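Long-range contact in methylaspartate ammonia-lyase (PDB 1KKO), which catalyses the reversible, magnesium-dependent anti elimination of ammonia from L-threo-3-methylaspartate to give mesaconate, as a homodimer of the enolase superfamily: residues 16-21 and 71-76. Numbering follows the deposited sequence.
Sequences YFDDQQ and AVQYSG
Asp18 N donates to Gln73 O (2.9 Å, N-H...O 163°), the direct backbone hydrogen bond across the contact. The same carbonyl takes a CA-H...O contact from Phe17, and Gln73 CA returns one to Tyr16 O at 3.4 Å. Within 71-76, Ser75 OG donates to Val72 O (2.7 Å) and Tyr74 centres an inverse gamma turn. Waters bridge twice: one joins Asp18 OD2 to Tyr74 OH, lying in the plane of the Tyr74 ring at its edge, and the other accepts from Gln20 N and donates to Ser75 O. Stacking centres on Tyr74. Gln20 CG, anti to the backbone N (chi1 -166°), makes a CH-pi contact over one face of the ring; the chain, extended beyond CG, lays its amide 16° from parallel there, CD 3.8 Å above the plane and offset toward the rim. Gln73 CG covers the centre of the opposite face, and Asp18 CB touches Tyr74 CE1 (3.7 Å). Phe17 turns its ring edge to Val72 O (3.5 Å from CD1), while its CE1 meets Ala71 CB. Asp18 OD1 forms a salt bridge with Arg47. The contact joins the end of strand 3-18 and the start of helix 20-24 to the loop between strand 64-69 and helix 86-101, which carries Val72 and Gln73 to Lys331, the proton acceptor, and Cys361, at the mouth of the TIM barrel.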
ATOM      1  N   TYR A  16       1.667 -11.867  -3.939  1.00  9.92           N
ATOM      2  CA  TYR A  16       1.631 -13.323  -3.897  1.00 10.25           C
ATOM      3  C   TYR A  16       2.893 -13.870  -4.525  1.00 10.67           C
ATOM      4  O   TYR A  16       3.526 -13.219  -5.357  1.00 10.80           O
ATOM      5  CB  TYR A  16       0.374 -13.842  -4.672  1.00 10.57           C
ATOM      6  CG  TYR A  16      -0.831 -13.331  -3.960  1.00 10.21           C
ATOM      7  CD1 TYR A  16      -1.263 -12.037  -4.159  1.00 10.36           C
ATOM      8  CD2 TYR A  16      -1.444 -14.079  -2.966  1.00  9.71           C
ATOM      9  CE1 TYR A  16      -2.276 -11.512  -3.401  1.00 10.02           C
ATOM     10  CE2 TYR A  16      -2.448 -13.559  -2.204  1.00 10.63           C
ATOM     11  CZ  TYR A  16      -2.850 -12.265  -2.410  1.00 10.52           C
ATOM     12  OH  TYR A  16      -3.823 -11.706  -1.633  1.00 11.58           O
ATOM     13  N   PHE A  17       3.278 -15.058  -4.090  1.00 10.61           N
ATOM     14  CA  PHE A  17       4.271 -15.856  -4.793  1.00 11.36           C
ATOM     15  C   PHE A  17       3.507 -16.681  -5.815  1.00 11.74           C
ATOM     16  O   PHE A  17       2.599 -17.430  -5.443  1.00 12.38           O
ATOM     17  CB  PHE A  17       4.993 -16.807  -3.845  1.00 11.50           C
ATOM     18  CG  PHE A  17       5.886 -16.127  -2.849  1.00 11.58           C
ATOM     19  CD1 PHE A  17       6.954 -15.368  -3.278  1.00 12.31           C
ATOM     20  CD2 PHE A  17       5.668 -16.264  -1.492  1.00 12.49           C
ATOM     21  CE1 PHE A  17       7.778 -14.751  -2.364  1.00 12.86           C
ATOM     22  CE2 PHE A  17       6.513 -15.654  -0.593  1.00 13.32           C
ATOM     23  CZ  PHE A  17       7.550 -14.892  -1.034  1.00 12.53           C
ATOM     24  N   ASP A  18       3.877 -16.535  -7.084  1.00 12.41           N
ATOM     25  CA  ASP A  18       3.234 -17.259  -8.169  1.00 13.19           C
ATOM     26  C   ASP A  18       4.242 -18.163  -8.847  1.00 13.92           C
ATOM     27  O   ASP A  18       5.382 -17.767  -9.104  1.00 14.67           O
ATOM     28  CB  ASP A  18       2.716 -16.291  -9.215  1.00 13.24           C
ATOM     29  CG  ASP A  18       1.429 -15.612  -8.827  1.00 13.59           C
ATOM     30  OD1 ASP A  18       0.779 -16.030  -7.845  1.00 14.36           O
ATOM     31  OD2 ASP A  18       1.017 -14.633  -9.485  1.00 14.45           O
ATOM     32  N   ASP A  19       3.799 -19.377  -9.140  1.00 14.53           N
ATOM     33  CA  ASP A  19       4.615 -20.343  -9.855  1.00 15.10           C
ATOM     34  C   ASP A  19       4.499 -19.985 -11.339  1.00 15.52           C
ATOM     35  O   ASP A  19       3.564 -20.404 -12.022  1.00 15.19           O
ATOM     36  CB  ASP A  19       4.095 -21.736  -9.543  1.00 15.36           C
ATOM     37  CG  ASP A  19       4.904 -22.821 -10.178  1.00 16.49           C
ATOM     38  OD1 ASP A  19       5.589 -22.548 -11.182  1.00 16.07           O
ATOM     39  OD2 ASP A  19       4.872 -23.972  -9.710  1.00 18.38           O
ATOM     40  N   GLN A  20       5.427 -19.158 -11.821  1.00 15.89           N
ATOM     41  CA  GLN A  20       5.379 -18.627 -13.176  1.00 16.62           C
ATOM     42  C   GLN A  20       5.373 -19.742 -14.205  1.00 16.80           C
ATOM     43  O   GLN A  20       4.684 -19.645 -15.219  1.00 17.14           O
ATOM     44  CB  GLN A  20       6.569 -17.708 -13.448  1.00 17.13           C
ATOM     45  CG  GLN A  20       6.398 -16.874 -14.684  1.00 18.72           C
ATOM     46  CD  GLN A  20       7.563 -15.953 -14.918  1.00 20.51           C
ATOM     47  OE1 GLN A  20       8.608 -16.104 -14.298  1.00 21.13           O
ATOM     48  NE2 GLN A  20       7.391 -14.999 -15.819  1.00 23.30           N
ATOM     49  N   GLN A  21       6.124 -20.800 -13.937  1.00 16.87           N
ATOM     50  CA  GLN A  21       6.200 -21.900 -14.883  1.00 16.98           C
ATOM     51  C   GLN A  21       4.843 -22.566 -15.015  1.00 16.99           C
ATOM     52  O   GLN A  21       4.400 -22.839 -16.129  1.00 16.91           O
ATOM     53  CB  GLN A  21       7.241 -22.922 -14.461  1.00 17.20           C
ATOM     54  CG  GLN A  21       7.454 -24.019 -15.496  1.00 17.92           C
ATOM     55  CD  GLN A  21       7.955 -23.473 -16.814  1.00 19.87           C
ATOM     56  OE1 GLN A  21       7.269 -23.553 -17.839  1.00 22.24           O
ATOM     57  NE2 GLN A  21       9.146 -22.894 -16.794  1.00 19.65           N
ATOM     58  N   ALA A  71      10.827 -11.218  -1.186  1.00 10.50           N
ATOM     59  CA  ALA A  71      11.253 -11.835  -2.426  1.00 10.92           C
ATOM     60  C   ALA A  71      10.238 -11.551  -3.521  1.00 10.56           C
ATOM     61  O   ALA A  71       9.071 -11.240  -3.247  1.00 10.95           O
ATOM     62  CB  ALA A  71      11.419 -13.305  -2.234  1.00 11.20           C
ATOM     63  N   VAL A  72      10.667 -11.702  -4.769  1.00 10.66           N
ATOM     64  CA  VAL A  72       9.802 -11.353  -5.883  1.00 10.95           C
ATOM     65  C   VAL A  72       8.633 -12.309  -6.075  1.00 11.05           C
ATOM     66  O   VAL A  72       8.640 -13.445  -5.610  1.00 11.67           O
ATOM     67  CB  VAL A  72      10.592 -11.221  -7.210  1.00 11.63           C
ATOM     68  CG1 VAL A  72      11.754 -10.242  -7.057  1.00 11.81           C
ATOM     69  CG2 VAL A  72      11.075 -12.547  -7.687  1.00 12.54           C
ATOM     70  N   GLN A  73       7.627 -11.815  -6.777  1.00 11.20           N
ATOM     71  CA  GLN A  73       6.435 -12.587  -7.085  1.00 11.86           C
ATOM     72  C   GLN A  73       6.797 -13.914  -7.741  1.00 12.09           C
ATOM     73  O   GLN A  73       6.359 -14.973  -7.308  1.00 12.69           O
ATOM     74  CB  GLN A  73       5.537 -11.768  -8.017  1.00 11.91           C
ATOM     75  CG  GLN A  73       4.303 -12.529  -8.549  1.00 12.41           C
ATOM     76  CD  GLN A  73       3.375 -11.671  -9.410  1.00 13.22           C
ATOM     77  OE1 GLN A  73       2.245 -12.082  -9.713  1.00 16.95           O
ATOM     78  NE2 GLN A  73       3.827 -10.502  -9.802  1.00 12.29           N
ATOM     79  N   TYR A  74       7.592 -13.849  -8.800  1.00 12.60           N
ATOM     80  CA  TYR A  74       7.967 -15.051  -9.536  1.00 13.78           C
ATOM     81  C   TYR A  74       9.265 -15.629  -8.964  1.00 13.87           C
ATOM     82  O   TYR A  74      10.280 -15.759  -9.656  1.00 14.64           O
ATOM     83  CB  TYR A  74       8.051 -14.739 -11.037  1.00 14.69           C
ATOM     84  CG  TYR A  74       6.743 -14.199 -11.609  1.00 14.56           C
ATOM     85  CD1 TYR A  74       5.560 -14.908 -11.471  1.00 15.44           C
ATOM     86  CD2 TYR A  74       6.689 -12.968 -12.238  1.00 16.31           C
ATOM     87  CE1 TYR A  74       4.363 -14.415 -11.990  1.00 15.87           C
ATOM     88  CE2 TYR A  74       5.504 -12.470 -12.737  1.00 17.08           C
ATOM     89  CZ  TYR A  74       4.345 -13.192 -12.615  1.00 16.25           C
ATOM     90  OH  TYR A  74       3.160 -12.670 -13.114  1.00 17.60           O
ATOM     91  N   SER A  75       9.213 -16.008  -7.693  1.00 14.13           N
ATOM     92  CA  SER A  75      10.359 -16.572  -7.001  1.00 14.37           C
ATOM     93  C   SER A  75      10.678 -17.958  -7.551  1.00 15.06           C
ATOM     94  O   SER A  75       9.793 -18.696  -7.992  1.00 16.13           O
ATOM     95  CB  SER A  75      10.103 -16.652  -5.494  1.00 13.93           C
ATOM     96  OG  SER A  75      10.314 -15.402  -4.851  1.00 13.05           O
ATOM     97  N   GLY A  76      11.958 -18.315  -7.545  1.00 15.36           N
ATOM     98  CA  GLY A  76      12.370 -19.601  -8.056  1.00 16.61           C
ATOM     99  C   GLY A  76      12.423 -19.640  -9.571  1.00 17.05           C
ATOM    100  O   GLY A  76      12.818 -20.664 -10.123  1.00 19.35           O
TER
HETATM  101  O   HOH W   1       1.035 -14.204 -12.204  1.00 20.69           O
HETATM  102  O   HOH W   2       7.853 -18.515  -9.974  1.00 16.90           O